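Local coordinates for protein ATP-dependent DNA helicase PIF1 (Candida albicans, PDB 7OTJ) that couples ATP hydrolysis to 5'-3' unwinding of DNA and probably resolves G-quadruplex structures to keep nuclear and mitochondrial genomes stable, at residues A[13-18]-A[136-141]; A[302-307]-A[408-413]; A[394-399]-A[438-443]. All blocks are in the same frame, centred on the assembly; numbering follows the deposited sequence.

In the fold
The three contacts follow the division of a Pif1-type helicase into a motor part and an accessory part. Contact 1 comes first along the chain and lies in the N-terminal P-loop domain, joining helix 6-16 to strand 138-143 of the six-stranded parallel sheet. Contacts 2 and 3 both reach the curled antiparallel sheet that includes the SH3-like 2B region, and their segments alternate in sequence. Their centres are about 24 Å apart, with nearest atoms about 6 Å from each other. Contact 1 belongs to the ATP-binding domain and touches neither of the other two, its centre about 29 Å from that of contact 2 and about 42 Å from that of contact 3.

Contact 1 (A[13-18]-A[136-141]); sequences KQVLSG and GIQLVA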
ATOM      1  N   LYS A  13      13.674  20.819   2.926  1.00 57.56           N
ATOM      2  CA  LYS A  13      14.444  21.908   2.328  1.00 52.61           C
ATOM      3  C   LYS A  13      15.157  21.456   1.062  1.00 56.52           C
ATOM      4  O   LYS A  13      15.168  22.174   0.055  1.00 56.42           O
ATOM      5  CB  LYS A  13      15.452  22.447   3.342  1.00 56.99           C
ATOM      6  CG  LYS A  13      16.426  23.487   2.795  1.00 51.40           C
ATOM      7  CD  LYS A  13      17.469  23.860   3.848  1.00 59.68           C
ATOM      8  CE  LYS A  13      18.550  24.774   3.289  1.00 74.22           C
ATOM      9  NZ  LYS A  13      18.008  26.098   2.889  1.00 61.71           N
ATOM     10  N   GLN A  14      15.763  20.266   1.096  1.00 59.98           N
ATOM     11  CA  GLN A  14      16.470  19.765  -0.077  1.00 56.19           C
ATOM     12  C   GLN A  14      15.507  19.463  -1.215  1.00 50.70           C
ATOM     13  O   GLN A  14      15.778  19.803  -2.373  1.00 58.44           O
ATOM     14  CB  GLN A  14      17.265  18.512   0.291  1.00 60.40           C
ATOM     15  CG  GLN A  14      18.226  18.706   1.445  1.00 54.64           C
ATOM     16  CD  GLN A  14      19.313  19.695   1.114  1.00 63.60           C
ATOM     17  OE1 GLN A  14      19.815  19.726  -0.009  1.00 62.99           O
ATOM     18  NE2 GLN A  14      19.680  20.520   2.087  1.00 80.06           N
ATOM     19  N   VAL A  15      14.371  18.834  -0.905  1.00 46.72           N
ATOM     20  CA  VAL A  15      13.407  18.499  -1.947  1.00 43.25           C
ATOM     21  C   VAL A  15      12.899  19.763  -2.629  1.00 54.92           C
ATOM     22  O   VAL A  15      12.791  19.816  -3.859  1.00 50.33           O
ATOM     23  CB  VAL A  15      12.258  17.658  -1.366  1.00 50.48           C
ATOM     24  CG1 VAL A  15      11.212  17.382  -2.431  1.00 41.32           C
ATOM     25  CG2 VAL A  15      12.804  16.348  -0.800  1.00 42.17           C
ATOM     26  N   LEU A  16      12.597  20.803  -1.849  1.00 56.35           N
ATOM     27  CA  LEU A  16      12.108  22.049  -2.427  1.00 51.58           C
ATOM     28  C   LEU A  16      13.172  22.790  -3.226  1.00 56.75           C
ATOM     29  O   LEU A  16      12.830  23.713  -3.972  1.00 54.76           O
ATOM     30  CB  LEU A  16      11.567  22.964  -1.325  1.00 48.02           C
ATOM     31  CG  LEU A  16      10.361  22.455  -0.529  1.00 55.32           C
ATOM     32  CD1 LEU A  16       9.939  23.485   0.505  1.00 49.32           C
ATOM     33  CD2 LEU A  16       9.196  22.096  -1.439  1.00 48.45           C
ATOM     34  N   SER A  17      14.445  22.411  -3.099  1.00 57.60           N
ATOM     35  CA  SER A  17      15.506  23.021  -3.889  1.00 52.97           C
ATOM     36  C   SER A  17      15.632  22.406  -5.278  1.00 53.83           C
ATOM     37  O   SER A  17      16.428  22.899  -6.082  1.00 48.63           O
ATOM     38  CB  SER A  17      16.840  22.897  -3.157  1.00 49.05           C
ATOM     39  OG  SER A  17      17.295  21.553  -3.199  1.00 54.26           O
ATOM     40  N   GLY A  18      14.896  21.329  -5.560  1.00 51.39           N
ATOM     41  CA  GLY A  18      14.840  20.718  -6.869  1.00 49.70           C
ATOM     42  C   GLY A  18      15.728  19.505  -7.043  1.00 50.41           C
ATOM     43  O   GLY A  18      15.670  18.860  -8.098  1.00 47.99           O
ATOM     44  N   GLY A 136      14.053  14.872 -17.033  1.00 45.23           N
ATOM     45  CA  GLY A 136      13.945  16.137 -16.337  1.00 44.67           C
ATOM     46  C   GLY A 136      13.074  16.112 -15.099  1.00 48.42           C
ATOM     47  O   GLY A 136      13.080  17.089 -14.336  1.00 57.02           O
ATOM     48  N   ILE A 137      12.339  15.024 -14.863  1.00 44.63           N
ATOM     49  CA  ILE A 137      11.481  14.925 -13.687  1.00 43.62           C
ATOM     50  C   ILE A 137      12.345  14.820 -12.440  1.00 41.45           C
ATOM     51  O   ILE A 137      13.329  14.073 -12.411  1.00 41.31           O
ATOM     52  CB  ILE A 137      10.531  13.725 -13.811  1.00 42.19           C
ATOM     53  CG1 ILE A 137       9.611  13.904 -15.024  1.00 45.45           C
ATOM     54  CG2 ILE A 137       9.745  13.542 -12.523  1.00 43.61           C
ATOM     55  CD1 ILE A 137       8.795  12.674 -15.376  1.00 42.41           C
ATOM     56  N   GLN A 138      11.992  15.575 -11.405  1.00 41.39           N
ATOM     57  CA  GLN A 138      12.673  15.442 -10.126  1.00 43.51           C
ATOM     58  C   GLN A 138      12.202  14.159  -9.442  1.00 51.44           C
ATOM     59  O   GLN A 138      11.009  13.995  -9.160  1.00 39.55           O
ATOM     60  CB  GLN A 138      12.408  16.658  -9.241  1.00 49.87           C
ATOM     61  CG  GLN A 138      13.087  16.589  -7.873  1.00 46.76           C
ATOM     62  CD  GLN A 138      12.630  17.694  -6.934  1.00 49.07           C
ATOM     63  OE1 GLN A 138      11.836  18.558  -7.307  1.00 57.37           O
ATOM     64  NE2 GLN A 138      13.132  17.668  -5.705  1.00 44.68           N
ATOM     65  N   LEU A 139      13.130  13.244  -9.191  1.00 45.11           N
ATOM     66  CA  LEU A 139      12.800  11.983  -8.548  1.00 49.85           C
ATOM     67  C   LEU A 139      12.995  12.124  -7.044  1.00 44.92           C
ATOM     68  O   LEU A 139      14.058  12.558  -6.589  1.00 38.89           O
ATOM     69  CB  LEU A 139      13.673  10.862  -9.107  1.00 48.39           C
ATOM     70  CG  LEU A 139      13.437   9.456  -8.565  1.00 41.33           C
ATOM     71  CD1 LEU A 139      12.023   9.008  -8.874  1.00 37.85           C
ATOM     72  CD2 LEU A 139      14.446   8.507  -9.176  1.00 38.75           C
ATOM     73  N   VAL A 140      11.958  11.779  -6.280  1.00 37.87           N
ATOM     74  CA  VAL A 140      12.001  11.795  -4.818  1.00 40.84           C
ATOM     75  C   VAL A 140      11.650  10.388  -4.355  1.00 37.61           C
ATOM     76  O   VAL A 140      10.471  10.021  -4.294  1.00 36.61           O
ATOM     77  CB  VAL A 140      11.046  12.826  -4.207  1.00 42.59           C
ATOM     78  CG1 VAL A 140      11.077  12.738  -2.670  1.00 37.78           C
ATOM     79  CG2 VAL A 140      11.378  14.247  -4.692  1.00 38.86           C
ATOM     80  N   ALA A 141      12.668   9.584  -4.065  1.00 36.86           N
ATOM     81  CA  ALA A 141      12.466   8.231  -3.572  1.00 41.17           C
ATOM     82  C   ALA A 141      12.473   8.215  -2.051  1.00 38.54           C
ATOM     83  O   ALA A 141      13.292   8.881  -1.411  1.00 40.61           O
ATOM     84  CB  ALA A 141      13.548   7.294  -4.106  1.00 36.72           C
TER
HETATM   85  O   HOH W   1      11.409  21.252  -6.026  1.00 54.87           O
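Gln138 meets Val15 at about a right angle, its carboxamide reaching past the valine side chain to the backbone. CG lies anti to the backbone N (chi1 180°) and the chain stays extended, which carries NE2 to Val15 O at 2.9 Å. The bond is nearly straight, 166° at the hydrogen, and falls on a carbonyl lone pair almost within the plane of the glutamine amide. The same NE2 also donates to Val19 O, so two bonds fix the rotation of the amide, while a water donates both to Gln138 OE1 and to Val15 O. In the P-loop NTPase fold this ties the end of helix 6-16 to an inner strand of the parallel sheet. Val15 O is further engaged by Gly18 N, at 3.1 Å, within the Schellman motif that ends the helix, and Gly18 O lies 3.4 Å from Gln138 CG. Two residues along the strand, Val140 meets Val15 methyl to methyl, Val15 CG1 and Val140 CG2 being 3.9 Å apart, again with the side chains crossing nearly perpendicularly. Ile38 and Leu42 of helix 31-45, which follows the phosphate-binding loop, also pack on Val15.

Contact 2 (A[302-307]-A[408-413]); sequences DDQLVN and FLLPDG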
ATOM      1  N   ASP A 302     -15.146   9.845  -0.756  1.00 98.03           N
ATOM      2  CA  ASP A 302     -15.133  11.203  -0.245  1.00 97.11           C
ATOM      3  C   ASP A 302     -13.695  11.681  -0.098  1.00 95.75           C
ATOM      4  O   ASP A 302     -12.738  10.980  -0.438  1.00 96.61           O
ATOM      5  CB  ASP A 302     -15.877  11.270   1.093  1.00 95.60           C
ATOM      6  CG  ASP A 302     -16.417  12.653   1.396  1.00112.44           C
ATOM      7  OD1 ASP A 302     -16.319  13.537   0.519  1.00128.00           O
ATOM      8  OD2 ASP A 302     -16.938  12.855   2.514  1.00111.81           O
ATOM      9  N   ASP A 303     -13.554  12.896   0.423  1.00103.98           N
ATOM     10  CA  ASP A 303     -12.265  13.355   0.912  1.00106.68           C
ATOM     11  C   ASP A 303     -11.960  12.779   2.286  1.00107.48           C
ATOM     12  O   ASP A 303     -10.789  12.715   2.677  1.00105.20           O
ATOM     13  CB  ASP A 303     -12.246  14.885   0.963  1.00113.79           C
ATOM     14  CG  ASP A 303     -10.862  15.444   1.219  1.00125.13           C
ATOM     15  OD1 ASP A 303      -9.870  14.727   0.966  1.00126.33           O
ATOM     16  OD2 ASP A 303     -10.767  16.602   1.680  1.00125.26           O
ATOM     17  N   GLN A 304     -12.987  12.338   3.011  1.00106.82           N
ATOM     18  CA  GLN A 304     -12.852  11.733   4.328  1.00101.89           C
ATOM     19  C   GLN A 304     -12.890  10.212   4.282  1.00107.22           C
ATOM     20  O   GLN A 304     -12.110   9.556   4.975  1.00110.05           O
ATOM     21  CB  GLN A 304     -13.954  12.249   5.258  1.00105.09           C
ATOM     22  CG  GLN A 304     -13.497  12.499   6.685  1.00114.94           C
ATOM     23  CD  GLN A 304     -14.517  13.273   7.498  1.00122.10           C
ATOM     24  OE1 GLN A 304     -15.624  13.546   7.030  1.00125.90           O
ATOM     25  NE2 GLN A 304     -14.147  13.637   8.721  1.00110.30           N
ATOM     26  N   LEU A 305     -13.764   9.631   3.467  1.00106.23           N
ATOM     27  CA  LEU A 305     -13.855   8.184   3.317  1.00100.34           C
ATOM     28  C   LEU A 305     -13.126   7.803   2.034  1.00102.28           C
ATOM     29  O   LEU A 305     -13.585   8.122   0.933  1.00113.10           O
ATOM     30  CB  LEU A 305     -15.312   7.732   3.281  1.00102.32           C
ATOM     31  CG  LEU A 305     -15.573   6.274   2.911  1.00 91.42           C
ATOM     32  CD1 LEU A 305     -14.880   5.343   3.891  1.00100.61           C
ATOM     33  CD2 LEU A 305     -17.069   6.008   2.873  1.00 95.28           C
ATOM     34  N   VAL A 306     -11.987   7.124   2.179  1.00 89.39           N
ATOM     35  CA  VAL A 306     -11.093   6.842   1.067  1.00 83.28           C
ATOM     36  C   VAL A 306     -10.767   5.353   1.049  1.00 83.69           C
ATOM     37  O   VAL A 306     -11.145   4.597   1.947  1.00 80.56           O
ATOM     38  CB  VAL A 306      -9.797   7.678   1.138  1.00 77.71           C
ATOM     39  CG1 VAL A 306     -10.127   9.156   1.191  1.00 81.60           C
ATOM     40  CG2 VAL A 306      -8.972   7.276   2.346  1.00 78.96           C
ATOM     41  N   ASN A 307     -10.069   4.940  -0.013  1.00 81.46           N
ATOM     42  CA  ASN A 307      -9.585   3.569  -0.135  1.00 73.52           C
ATOM     43  C   ASN A 307      -8.669   3.229   1.033  1.00 68.98           C
ATOM     44  O   ASN A 307      -7.698   3.938   1.306  1.00 76.80           O
ATOM     45  CB  ASN A 307      -8.840   3.391  -1.464  1.00 74.05           C
ATOM     46  CG  ASN A 307      -8.523   1.926  -1.790  1.00 77.47           C
ATOM     47  OD1 ASN A 307      -8.031   1.169  -0.954  1.00 77.10           O
ATOM     48  ND2 ASN A 307      -8.795   1.534  -3.029  1.00 89.42           N
ATOM     49  N   PHE A 408     -17.718   3.906   9.440  1.00 87.53           N
ATOM     50  CA  PHE A 408     -16.320   4.004   9.031  1.00 88.87           C
ATOM     51  C   PHE A 408     -15.567   4.949   9.964  1.00 97.47           C
ATOM     52  O   PHE A 408     -15.953   6.114  10.117  1.00103.96           O
ATOM     53  CB  PHE A 408     -16.205   4.500   7.589  1.00 79.35           C
ATOM     54  CG  PHE A 408     -16.521   3.460   6.547  1.00 79.87           C
ATOM     55  CD1 PHE A 408     -15.635   2.427   6.288  1.00 78.67           C
ATOM     56  CD2 PHE A 408     -17.687   3.537   5.798  1.00 78.99           C
ATOM     57  CE1 PHE A 408     -15.914   1.477   5.320  1.00 68.29           C
ATOM     58  CE2 PHE A 408     -17.971   2.590   4.828  1.00 69.60           C
ATOM     59  CZ  PHE A 408     -17.083   1.561   4.588  1.00 67.77           C
ATOM     60  N   LEU A 409     -14.497   4.447  10.579  1.00 94.53           N
ATOM     61  CA  LEU A 409     -13.583   5.274  11.365  1.00 99.25           C
ATOM     62  C   LEU A 409     -12.846   6.237  10.441  1.00100.59           C
ATOM     63  O   LEU A 409     -12.038   5.812   9.608  1.00104.26           O
ATOM     64  CB  LEU A 409     -12.592   4.407  12.137  1.00 99.74           C
ATOM     65  CG  LEU A 409     -13.090   3.659  13.377  1.00106.35           C
ATOM     66  CD1 LEU A 409     -13.818   2.369  13.009  1.00108.52           C
ATOM     67  CD2 LEU A 409     -11.937   3.382  14.333  1.00103.44           C
ATOM     68  N   LEU A 410     -13.108   7.532  10.591  1.00106.41           N
ATOM     69  CA  LEU A 410     -12.540   8.520   9.692  1.00109.77           C
ATOM     70  C   LEU A 410     -11.047   8.686   9.968  1.00118.01           C
ATOM     71  O   LEU A 410     -10.558   8.294  11.030  1.00122.55           O
ATOM     72  CB  LEU A 410     -13.259   9.853   9.873  1.00110.07           C
ATOM     73  CG  LEU A 410     -14.773   9.788   9.700  1.00115.42           C
ATOM     74  CD1 LEU A 410     -15.430  11.027  10.280  1.00112.64           C
ATOM     75  CD2 LEU A 410     -15.121   9.621   8.228  1.00119.44           C
ATOM     76  N   PRO A 411     -10.291   9.270   9.021  1.00123.40           N
ATOM     77  CA  PRO A 411      -8.857   9.468   9.267  1.00124.57           C
ATOM     78  C   PRO A 411      -8.599  10.579  10.267  1.00121.88           C
ATOM     79  O   PRO A 411      -7.913  11.561   9.970  1.00132.70           O
ATOM     80  CB  PRO A 411      -8.307   9.820   7.880  1.00120.98           C
ATOM     81  CG  PRO A 411      -9.461  10.426   7.173  1.00120.81           C
ATOM     82  CD  PRO A 411     -10.666   9.664   7.653  1.00124.52           C
ATOM     83  N   ASP A 412      -9.156  10.423  11.465  1.00111.34           N
ATOM     84  CA  ASP A 412      -8.856  11.286  12.592  1.00113.63           C
ATOM     85  C   ASP A 412      -8.587  10.489  13.857  1.00112.82           C
ATOM     86  O   ASP A 412      -8.305  11.088  14.900  1.00115.16           O
ATOM     87  CB  ASP A 412      -9.999  12.280  12.843  1.00112.22           C
ATOM     88  CG  ASP A 412     -11.258  11.602  13.330  1.00109.41           C
ATOM     89  OD1 ASP A 412     -11.581  10.506  12.825  1.00113.84           O
ATOM     90  OD2 ASP A 412     -11.923  12.161  14.223  1.00117.61           O
ATOM     91  N   GLY A 413      -8.670   9.164  13.795  1.00105.81           N
ATOM     92  CA  GLY A 413      -8.471   8.305  14.947  1.00106.76           C
ATOM     93  C   GLY A 413      -9.698   7.982  15.777  1.00102.29           C
ATOM     94  O   GLY A 413      -9.876   6.831  16.180  1.00102.38           O
TER
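Phe408 receives Leu305 over one face of its ring. The leucine methyl CD1 sits 3.8 Å from the Phe408 ring centroid and 18° off the ring normal, a CH-pi contact, but is displaced toward the CG side, where Leu305 CD1 to Phe408 CG measures 3.6 Å. The second methyl, Leu305 CD2, stands over the same face but just outside the rim, by Phe408 CD2 and CE2. Leu305 has CG anti to its nitrogen (chi1 171°), which turns the fork to the Phe408 ring. Cys297 touches both residues and Val419 packs on the phenylalanine, extending the apolar cluster.

Two residues on, Leu410 faces Gln304. Its methyls lie alongside the extended glutamine: Leu410 CD2 is 3.6 Å from Gln304 CG, while Leu410 CD1 lies beside the amide end, 3.7 Å from Gln304 CD. The aliphatic stem and the carboxamide of the glutamine are thus both used as a packing surface. Arg417 touches Gln304, Leu305 and Leu410, and pairs with Asp302 in a salt bridge.

Pro411 then turns its CD, and behind it CG, to the Gln304 backbone, with Pro411 CD 3.0 Å from Gln304 O. It is the centre of an inverse gamma turn, in which Asp412 N donates to Leu410 O, and the chain bends away from strand 404-409 toward strand 416-420. A loop between two strands, 294-297 and 310-316, thereby packs on the end of an antiparallel hairpin in the curled sheet, consistent with the SH3-like 2B domain, whose family match takes in the 302-307 loop.

Contact 3 (A[394-399]-A[438-443]); sequences LMKDYK and SRIQFP
Lys396 and Asp397 rest on Ser438 and Ile440 in a small loop-on-strand contact, in which an isoleucine lies against the lysine stem and a carboxylate, with one weak N-H...O bond. The strand, 435-446, belongs to the curled antiparallel sheet of the Pif1 accessory region, which includes the SH3-like 2B domain. The loop leads from helix 389-394 toward strand 404-409, and it bends through a type I beta turn from Leu394 to Asp397, closed by Asp397 N bonding to Leu394 O.

Strand alternation sets the pattern: Ser438 and Ile440 point at the loop, while Arg439 faces the other way and forms a salt bridge with Asp265. Ile440 is the hub. Its CG1 stands anti to the carbonyl carbon (chi1 -60°) and the chain is extended beyond it (chi2 178°), which lays the CD1 methyl against the lysine, 3.6 Å from Lys396 CB and 3.7 Å from Lys396 CE. The carboxylate of Asp397 straddles both branches of the isoleucine, Asp397 OD2 beside Ile440 CG2 at 3.8 Å and Asp397 OD1 beside Ile440 CD1 at 3.9 Å.

The lysine chain is bent at three successive bonds, which curls it round the CD1 methyl and brings NZ to the serine. The main polar partner of Ser438 OG is Gln425 NE2 on the adjoining strand 424-429, and the lysine adds a weak second link, Lys396 NZ donating to Ser438 OG across 3.4 Å.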
ATOM      1  N   LEU A 394     -25.823   1.370 -15.367  1.00137.12           N
ATOM      2  CA  LEU A 394     -26.882   1.226 -14.371  1.00129.16           C
ATOM      3  C   LEU A 394     -27.810   0.069 -14.708  1.00126.44           C
ATOM      4  O   LEU A 394     -28.369  -0.560 -13.801  1.00124.06           O
ATOM      5  CB  LEU A 394     -27.687   2.522 -14.252  1.00123.43           C
ATOM      6  CG  LEU A 394     -27.093   3.656 -13.415  1.00129.35           C
ATOM      7  CD1 LEU A 394     -28.120   4.762 -13.221  1.00122.37           C
ATOM      8  CD2 LEU A 394     -26.601   3.134 -12.074  1.00126.81           C
ATOM      9  N   MET A 395     -28.010  -0.205 -16.001  1.00128.93           N
ATOM     10  CA  MET A 395     -28.816  -1.352 -16.410  1.00127.90           C
ATOM     11  C   MET A 395     -28.301  -2.639 -15.778  1.00124.98           C
ATOM     12  O   MET A 395     -29.089  -3.478 -15.326  1.00126.45           O
ATOM     13  CB  MET A 395     -28.824  -1.469 -17.936  1.00125.05           C
ATOM     14  CG  MET A 395     -29.669  -0.419 -18.650  1.00135.34           C
ATOM     15  SD  MET A 395     -31.440  -0.618 -18.350  1.00156.83           S
ATOM     16  CE  MET A 395     -32.123   0.667 -19.400  1.00118.00           C
ATOM     17  N   LYS A 396     -26.979  -2.818 -15.748  1.00119.61           N
ATOM     18  CA  LYS A 396     -26.396  -4.010 -15.144  1.00118.48           C
ATOM     19  C   LYS A 396     -26.651  -4.100 -13.642  1.00121.90           C
ATOM     20  O   LYS A 396     -26.607  -5.203 -13.084  1.00118.36           O
ATOM     21  CB  LYS A 396     -24.894  -4.045 -15.425  1.00108.75           C
ATOM     22  CG  LYS A 396     -24.554  -4.124 -16.904  1.00114.28           C
ATOM     23  CD  LYS A 396     -23.441  -3.157 -17.264  1.00104.89           C
ATOM     24  CE  LYS A 396     -22.206  -3.394 -16.410  1.00 91.76           C
ATOM     25  NZ  LYS A 396     -21.639  -4.761 -16.590  1.00 83.05           N
ATOM     26  N   ASP A 397     -26.914  -2.976 -12.973  1.00118.53           N
ATOM     27  CA  ASP A 397     -27.191  -2.973 -11.533  1.00116.17           C
ATOM     28  C   ASP A 397     -28.603  -3.500 -11.285  1.00125.86           C
ATOM     29  O   ASP A 397     -29.586  -2.759 -11.345  1.00124.11           O
ATOM     30  CB  ASP A 397     -27.023  -1.573 -10.950  1.00112.62           C
ATOM     31  CG  ASP A 397     -25.571  -1.122 -10.908  1.00113.89           C
ATOM     32  OD1 ASP A 397     -25.034  -0.729 -11.965  1.00118.27           O
ATOM     33  OD2 ASP A 397     -24.970  -1.146  -9.813  1.00 98.30           O
ATOM     34  N   TYR A 398     -28.707  -4.803 -11.004  1.00130.27           N
ATOM     35  CA  TYR A 398     -29.975  -5.378 -10.563  1.00118.42           C
ATOM     36  C   TYR A 398     -30.344  -4.955  -9.144  1.00128.81           C
ATOM     37  O   TYR A 398     -31.489  -5.163  -8.732  1.00136.44           O
ATOM     38  CB  TYR A 398     -29.931  -6.904 -10.660  1.00122.19           C
ATOM     39  CG  TYR A 398     -29.888  -7.414 -12.085  1.00141.01           C
ATOM     40  CD1 TYR A 398     -31.058  -7.576 -12.821  1.00140.96           C
ATOM     41  CD2 TYR A 398     -28.681  -7.722 -12.698  1.00134.72           C
ATOM     42  CE1 TYR A 398     -31.025  -8.035 -14.128  1.00139.72           C
ATOM     43  CE2 TYR A 398     -28.638  -8.182 -14.005  1.00143.51           C
ATOM     44  CZ  TYR A 398     -29.813  -8.336 -14.714  1.00152.94           C
ATOM     45  OH  TYR A 398     -29.777  -8.792 -16.013  1.00157.17           O
ATOM     46  N   LYS A 399     -29.388  -4.407  -8.388  1.00140.39           N
ATOM     47  CA  LYS A 399     -29.588  -3.819  -7.063  1.00142.42           C
ATOM     48  C   LYS A 399     -29.894  -4.854  -5.984  1.00144.41           C
ATOM     49  O   LYS A 399     -30.383  -4.492  -4.906  1.00139.25           O
ATOM     50  CB  LYS A 399     -30.699  -2.756  -7.085  1.00138.45           C
ATOM     51  CG  LYS A 399     -30.211  -1.313  -7.126  1.00131.69           C
ATOM     52  CD  LYS A 399     -29.773  -0.885  -8.513  1.00121.00           C
ATOM     53  CE  LYS A 399     -30.968  -0.592  -9.399  1.00121.29           C
ATOM     54  NZ  LYS A 399     -30.548  -0.073 -10.728  1.00119.17           N
ATOM     55  N   SER A 438     -15.899  -6.123 -16.864  1.00 58.11           N
ATOM     56  CA  SER A 438     -16.612  -5.368 -15.842  1.00 51.77           C
ATOM     57  C   SER A 438     -16.953  -6.262 -14.655  1.00 60.13           C
ATOM     58  O   SER A 438     -17.422  -7.392 -14.830  1.00 59.82           O
ATOM     59  CB  SER A 438     -17.888  -4.753 -16.418  1.00 53.51           C
ATOM     60  OG  SER A 438     -18.584  -4.010 -15.435  1.00 57.26           O
ATOM     61  N   ARG A 439     -16.757  -5.734 -13.448  1.00 51.13           N
ATOM     62  CA  ARG A 439     -17.207  -6.391 -12.227  1.00 58.70           C
ATOM     63  C   ARG A 439     -17.928  -5.375 -11.360  1.00 65.82           C
ATOM     64  O   ARG A 439     -17.379  -4.310 -11.056  1.00 64.74           O
ATOM     65  CB  ARG A 439     -16.056  -7.014 -11.425  1.00 58.59           C
ATOM     66  CG  ARG A 439     -16.479  -7.385  -9.999  1.00 50.19           C
ATOM     67  CD  ARG A 439     -15.441  -8.213  -9.265  1.00 51.08           C
ATOM     68  NE  ARG A 439     -15.346  -9.562  -9.805  1.00 59.12           N
ATOM     69  CZ  ARG A 439     -14.397 -10.431  -9.485  1.00 64.68           C
ATOM     70  NH1 ARG A 439     -13.457 -10.133  -8.599  1.00 50.98           N
ATOM     71  NH2 ARG A 439     -14.384 -11.622 -10.080  1.00 62.83           N
ATOM     72  N   ILE A 440     -19.146  -5.712 -10.949  1.00 61.34           N
ATOM     73  CA  ILE A 440     -19.952  -4.864 -10.084  1.00 54.72           C
ATOM     74  C   ILE A 440     -20.039  -5.554  -8.735  1.00 61.83           C
ATOM     75  O   ILE A 440     -20.466  -6.713  -8.644  1.00 68.23           O
ATOM     76  CB  ILE A 440     -21.344  -4.603 -10.680  1.00 58.70           C
ATOM     77  CG1 ILE A 440     -21.210  -3.896 -12.034  1.00 65.26           C
ATOM     78  CG2 ILE A 440     -22.188  -3.777  -9.718  1.00 58.28           C
ATOM     79  CD1 ILE A 440     -22.527  -3.628 -12.729  1.00 76.43           C
ATOM     80  N   GLN A 441     -19.610  -4.850  -7.692  1.00 60.39           N
ATOM     81  CA  GLN A 441     -19.572  -5.384  -6.341  1.00 54.13           C
ATOM     82  C   GLN A 441     -19.548  -4.209  -5.379  1.00 57.38           C
ATOM     83  O   GLN A 441     -19.147  -3.100  -5.741  1.00 61.11           O
ATOM     84  CB  GLN A 441     -18.347  -6.285  -6.139  1.00 52.40           C
ATOM     85  CG  GLN A 441     -18.208  -6.901  -4.749  1.00 59.83           C
ATOM     86  CD  GLN A 441     -19.295  -7.911  -4.446  1.00 66.64           C
ATOM     87  OE1 GLN A 441     -20.417  -7.548  -4.087  1.00 71.97           O
ATOM     88  NE2 GLN A 441     -18.969  -9.190  -4.593  1.00 63.44           N
ATOM     89  N   PHE A 442     -19.987  -4.458  -4.155  1.00 55.11           N
ATOM     90  CA  PHE A 442     -19.807  -3.470  -3.107  1.00 55.19           C
ATOM     91  C   PHE A 442     -18.318  -3.290  -2.829  1.00 61.24           C
ATOM     92  O   PHE A 442     -17.566  -4.270  -2.809  1.00 61.57           O
ATOM     93  CB  PHE A 442     -20.538  -3.894  -1.836  1.00 58.52           C
ATOM     94  CG  PHE A 442     -22.020  -4.026  -2.014  1.00 66.06           C
ATOM     95  CD1 PHE A 442     -22.853  -2.939  -1.816  1.00 65.42           C
ATOM     96  CD2 PHE A 442     -22.579  -5.230  -2.403  1.00 64.30           C
ATOM     97  CE1 PHE A 442     -24.214  -3.053  -1.990  1.00 73.26           C
ATOM     98  CE2 PHE A 442     -23.941  -5.351  -2.581  1.00 71.66           C
ATOM     99  CZ  PHE A 442     -24.760  -4.262  -2.372  1.00 81.29           C
ATOM    100  N   PRO A 443     -17.859  -2.060  -2.625  1.00 59.43           N
ATOM    101  CA  PRO A 443     -16.419  -1.817  -2.424  1.00 59.90           C
ATOM    102  C   PRO A 443     -15.959  -2.147  -1.008  1.00 60.92           C
ATOM    103  O   PRO A 443     -15.469  -1.289  -0.268  1.00 69.69           O
ATOM    104  CB  PRO A 443     -16.296  -0.323  -2.748  1.00 56.61           C
ATOM    105  CG  PRO A 443     -17.604   0.237  -2.314  1.00 60.60           C
ATOM    106  CD  PRO A 443     -18.632  -0.807  -2.660  1.00 54.70           C
TER